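Local coordinates for phosphoenolpyruvate--protein phosphotransferase (Escherichia coli, PDB 5T12) that probably passes the phosphoryl group of phosphoenolpyruvate to the carrier protein NPr in the nitrogen-metabolic phosphotransferase system, this chain being the enzyme's EIN domain, at residues A[11-16]-A[212-217]; A[40-45]-A[97-102]. The protein carries 1 engineered substitution. One frame throughout, in Å; residues are numbered along the deposited sequence.

Interaction 1. Residues A[11-16]-A[212-217]; sequences VAIAEG and RRTLIV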
# COMPACT_ATOMS: atom_id res chain seq x y z
N VAL A 11 -8.34 -12.28 11.39
CA VAL A 11 -9.48 -12.78 10.63
C VAL A 11 -10.22 -11.58 10.05
O VAL A 11 -10.35 -10.55 10.71
CB VAL A 11 -10.43 -13.64 11.50
CG1 VAL A 11 -11.58 -14.19 10.66
CG2 VAL A 11 -9.67 -14.77 12.17
N ALA A 12 -10.70 -11.73 8.81
CA ALA A 12 -11.45 -10.66 8.16
C ALA A 12 -12.39 -11.27 7.14
O ALA A 12 -12.11 -12.33 6.56
CB ALA A 12 -10.52 -9.65 7.48
N ILE A 13 -13.52 -10.60 6.92
CA ILE A 13 -14.49 -10.99 5.90
C ILE A 13 -14.88 -9.74 5.12
O ILE A 13 -15.24 -8.72 5.72
CB ILE A 13 -15.73 -11.67 6.51
CG1 ILE A 13 -16.75 -12.01 5.43
CG2 ILE A 13 -16.35 -10.81 7.61
CD1 ILE A 13 -17.93 -12.81 5.92
N ALA A 14 -14.78 -9.81 3.80
CA ALA A 14 -15.05 -8.66 2.95
C ALA A 14 -15.09 -9.11 1.50
O ALA A 14 -14.68 -10.22 1.16
CB ALA A 14 -14.00 -7.56 3.14
N GLU A 15 -15.58 -8.21 0.65
CA GLU A 15 -15.57 -8.45 -0.79
C GLU A 15 -14.14 -8.41 -1.31
O GLU A 15 -13.32 -7.59 -0.89
CB GLU A 15 -16.42 -7.39 -1.49
CG GLU A 15 -15.99 -7.04 -2.91
CD GLU A 15 -16.63 -5.75 -3.41
OE1 GLU A 15 -17.41 -5.15 -2.65
OE2 GLU A 15 -16.33 -5.34 -4.55
N GLY A 16 -13.83 -9.33 -2.23
CA GLY A 16 -12.51 -9.33 -2.86
C GLY A 16 -12.38 -8.21 -3.87
O GLY A 16 -13.32 -7.88 -4.59
N ARG A 212 -14.83 -9.14 -6.80
CA ARG A 212 -16.27 -8.97 -6.61
C ARG A 212 -16.92 -10.17 -5.93
O ARG A 212 -18.11 -10.43 -6.13
CB ARG A 212 -16.99 -8.68 -7.93
CG ARG A 212 -16.46 -7.50 -8.71
CD ARG A 212 -16.95 -7.59 -10.14
NE ARG A 212 -16.33 -6.60 -11.01
CZ ARG A 212 -16.11 -6.80 -12.30
NH1 ARG A 212 -16.43 -7.96 -12.86
NH2 ARG A 212 -15.55 -5.85 -13.04
N ARG A 213 -16.18 -10.91 -5.12
CA ARG A 213 -16.74 -12.02 -4.36
C ARG A 213 -16.41 -11.86 -2.88
O ARG A 213 -15.32 -11.41 -2.52
CB ARG A 213 -16.23 -13.37 -4.85
CG ARG A 213 -16.83 -13.84 -6.17
CD ARG A 213 -16.88 -15.36 -6.23
NE ARG A 213 -16.92 -15.86 -7.60
CZ ARG A 213 -16.95 -17.15 -7.92
NH1 ARG A 213 -16.95 -18.07 -6.97
NH2 ARG A 213 -16.99 -17.51 -9.20
N THR A 214 -17.36 -12.25 -2.03
CA THR A 214 -17.14 -12.22 -0.59
C THR A 214 -16.10 -13.27 -0.21
O THR A 214 -16.16 -14.42 -0.65
CB THR A 214 -18.45 -12.49 0.16
OG1 THR A 214 -19.39 -11.45 -0.15
CG2 THR A 214 -18.21 -12.51 1.66
N LEU A 215 -15.14 -12.86 0.62
CA LEU A 215 -14.06 -13.74 1.04
C LEU A 215 -13.87 -13.64 2.55
O LEU A 215 -14.13 -12.60 3.16
CB LEU A 215 -12.74 -13.38 0.35
CG LEU A 215 -12.73 -13.20 -1.17
CD1 LEU A 215 -11.40 -12.63 -1.62
CD2 LEU A 215 -13.02 -14.51 -1.88
N ILE A 216 -13.43 -14.74 3.15
CA ILE A 216 -12.96 -14.77 4.53
C ILE A 216 -11.50 -15.17 4.51
O ILE A 216 -11.16 -16.28 4.09
CB ILE A 216 -13.78 -15.74 5.40
CG1 ILE A 216 -15.25 -15.35 5.43
CG2 ILE A 216 -13.21 -15.77 6.82
CD1 ILE A 216 -16.09 -16.20 6.36
N VAL A 217 -10.63 -14.27 4.96
CA VAL A 217 -9.20 -14.54 5.07
C VAL A 217 -8.89 -14.87 6.52
O VAL A 217 -9.24 -14.11 7.43
CB VAL A 217 -8.36 -13.36 4.56
CG1 VAL A 217 -8.84 -12.05 5.16
CG2 VAL A 217 -6.88 -13.59 4.86
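Ile-13 and Ile-216 meet as a non-hydrogen-bonded pair of an antiparallel ladder; the axes of the two short segments make 139°, antiparallel with a marked twist. Ile-13 can be followed outward: CB stands 3.8 Å from Leu-215 O. CG1, anti to the backbone N (chi1 178°), comes within 3.5 Å of the same Leu-215 O. CD1 ends 3.7 Å from Ile-216 CG1, the two side chains crossing obliquely. An alanine in place of Ile-216 would probably open a gap beside Ile-13 CD1 and strip Pro-228 of apolar cover.

Paired bonds join Ala-12 to Val-217 and Ala-14 to Leu-215; Ala-14 N reaches Leu-215 O at 2.9 Å. Beyond them Gly-16 N donates to Arg-213 O, and Arg-212 N sits above the carbonyl plane of Gly-16 O. On the other face Ala-12 CB meets Val-217 CG1 at 3.7 Å and Leu-215 CD1 covers Gly-16 CA. Arg-213 NH1 forms a salt bridge with Asp-227. The pair lies inside the mixed sheet of the alpha/beta part, between strands 154-158 and 223-226, and Leu-215 packs on Ile-155 and Leu-224. Six main-chain bonds hold the strands together, while the side-chain matches probably help to select the register.

Interaction 2. Residues A[40-45]-A[97-102]; sequences RERLTG and SVAEWA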
# COMPACT_ATOMS: atom_id res chain seq x y z
N ARG A 40 2.15 24.59 -5.75
CA ARG A 40 3.03 24.57 -4.59
C ARG A 40 2.25 24.37 -3.30
O ARG A 40 2.73 23.70 -2.38
CB ARG A 40 3.84 25.87 -4.53
CG ARG A 40 4.97 25.95 -5.55
CD ARG A 40 5.85 27.16 -5.30
NE ARG A 40 5.18 28.41 -5.66
CZ ARG A 40 5.32 29.02 -6.83
NH1 ARG A 40 6.11 28.50 -7.76
NH2 ARG A 40 4.67 30.15 -7.08
N GLU A 41 1.04 24.93 -3.22
CA GLU A 41 0.22 24.74 -2.03
C GLU A 41 -0.29 23.31 -1.94
O GLU A 41 -0.42 22.76 -0.84
CB GLU A 41 -0.94 25.73 -2.03
CG GLU A 41 -0.53 27.17 -1.77
CD GLU A 41 -1.66 28.16 -1.96
OE1 GLU A 41 -2.76 27.74 -2.37
OE2 GLU A 41 -1.45 29.36 -1.70
N ARG A 42 -0.58 22.68 -3.08
CA ARG A 42 -0.99 21.28 -3.08
C ARG A 42 0.15 20.37 -2.65
O ARG A 42 -0.08 19.32 -2.04
CB ARG A 42 -1.50 20.87 -4.46
CG ARG A 42 -2.73 21.62 -4.94
CD ARG A 42 -3.08 21.18 -6.34
NE ARG A 42 -3.28 19.73 -6.43
CZ ARG A 42 -3.01 19.00 -7.50
NH1 ARG A 42 -2.53 19.58 -8.59
NH2 ARG A 42 -3.21 17.69 -7.49
N LEU A 43 1.40 20.75 -2.97
CA LEU A 43 2.54 19.92 -2.62
C LEU A 43 2.86 20.01 -1.13
O LEU A 43 3.15 18.99 -0.49
CB LEU A 43 3.76 20.32 -3.45
CG LEU A 43 3.85 19.65 -4.82
CD1 LEU A 43 4.85 20.37 -5.71
CD2 LEU A 43 4.25 18.19 -4.66
N THR A 44 2.82 21.21 -0.56
CA THR A 44 3.07 21.35 0.87
C THR A 44 2.00 20.65 1.70
O THR A 44 2.27 20.19 2.81
CB THR A 44 3.15 22.83 1.26
OG1 THR A 44 1.97 23.51 0.81
CG2 THR A 44 4.37 23.48 0.62
N GLY A 45 0.78 20.56 1.17
CA GLY A 45 -0.26 19.82 1.87
C GLY A 45 -0.00 18.33 1.86
O GLY A 45 -0.20 17.65 2.88
N SER A 97 5.08 22.68 -14.18
CA SER A 97 4.62 21.31 -14.01
C SER A 97 3.57 21.24 -12.91
O SER A 97 3.61 21.99 -11.93
CB SER A 97 5.78 20.37 -13.67
OG SER A 97 6.78 20.40 -14.68
N VAL A 98 2.63 20.31 -13.08
CA VAL A 98 1.64 20.05 -12.04
C VAL A 98 2.28 19.23 -10.92
O VAL A 98 3.31 18.58 -11.10
CB VAL A 98 0.41 19.33 -12.64
CG1 VAL A 98 -0.75 19.29 -11.66
CG2 VAL A 98 -0.03 20.04 -13.91
N ALA A 99 1.66 19.28 -9.74
CA ALA A 99 2.24 18.65 -8.56
C ALA A 99 2.47 17.16 -8.77
O ALA A 99 3.46 16.60 -8.26
CB ALA A 99 1.33 18.88 -7.35
N GLU A 100 1.59 16.49 -9.52
CA GLU A 100 1.74 15.06 -9.74
C GLU A 100 3.00 14.75 -10.55
O GLU A 100 3.74 13.82 -10.23
CB GLU A 100 0.50 14.49 -10.43
CG GLU A 100 -0.70 14.32 -9.51
CD GLU A 100 -1.42 15.62 -9.22
OE1 GLU A 100 -1.05 16.66 -9.81
OE2 GLU A 100 -2.36 15.62 -8.40
N TRP A 101 3.24 15.52 -11.62
CA TRP A 101 4.44 15.30 -12.42
C TRP A 101 5.70 15.66 -11.65
O TRP A 101 6.74 15.01 -11.80
CB TRP A 101 4.35 16.10 -13.72
CG TRP A 101 5.58 16.01 -14.57
CD1 TRP A 101 6.56 16.96 -14.71
CD2 TRP A 101 5.98 14.91 -15.40
NE1 TRP A 101 7.53 16.52 -15.58
CE2 TRP A 101 7.19 15.26 -16.02
CE3 TRP A 101 5.42 13.66 -15.68
CZ2 TRP A 101 7.86 14.42 -16.90
CZ3 TRP A 101 6.08 12.82 -16.56
CH2 TRP A 101 7.29 13.20 -17.15
N ALA A 102 5.62 16.70 -10.81
CA ALA A 102 6.78 17.08 -10.00
C ALA A 102 7.16 15.97 -9.03
O ALA A 102 8.35 15.74 -8.78
CB ALA A 102 6.48 18.38 -9.24
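Leu-43 and Ala-99 mark the nearest backbone approach, their CA atoms 6.1 Å apart, where residues 40-45 within one helix pass the start of another. Val-98 holds the N-cap position of the second helix, and Ala-102 N donates to Val-98 O at 3.0 Å, evidence that the first turn is formed. Ala-99 CB points toward the opposing helix and lies 3.7 Å from Leu-43 CG, with Leu-43 CD2 a little farther off; so small a residue permits the close approach. Leu-43 CD1 reaches Ala-102 CB more loosely, at 4.4 Å.

Beside this apolar patch Arg-42 stretches across. Its chain bends at chi3 (56°), and the guanidinium ends with Ala-99 CB over one face, offset toward the rim, and Val-98 CG1 in plane at the edge, 3.6 Å from NH1. Arg-42 NH2 forms a salt bridge with Glu-100 OE2; the modelled 2.4 Å is too short to be trusted as an exact length. The guanidinium and carboxylate planes lie 35° apart, so the two groups are not coplanar. Glu-39 OE1 takes Arg-42 NH1 in a second salt bridge and also accepts from Ala-99 N, joining the charge network to the helix start. Around the contact, Val-93 of helix 83-94 touches Leu-43, while Leu-137 and Leu-140 of helix 126-140 pack on Glu-100, placing the pair within the helical bundle of the EIN domain.

After two short strands, 2-3 and 5-8, the chain lays down strand 11-18, then enters helix 36-61. Interaction 2 closes the shorter loop, 51 residues between its segments and largely helical, by returning helix 99-115 to helix 36-61. Interaction 1 closes the longer one, bringing strand 214-218 back beside strand 11-18 after 195 intervening residues; interaction 2 is therefore nested inside it, and the loops do not cross. Their centres are 36 Å apart, on opposite sides of the chain's centre, and their nearest atoms about 25 Å. Strand 11-18 thus belongs to the same sheet as the strands of the later sequence, while the helical bundle is an insertion, matching the two-subdomain design of enzyme I N-terminal domains.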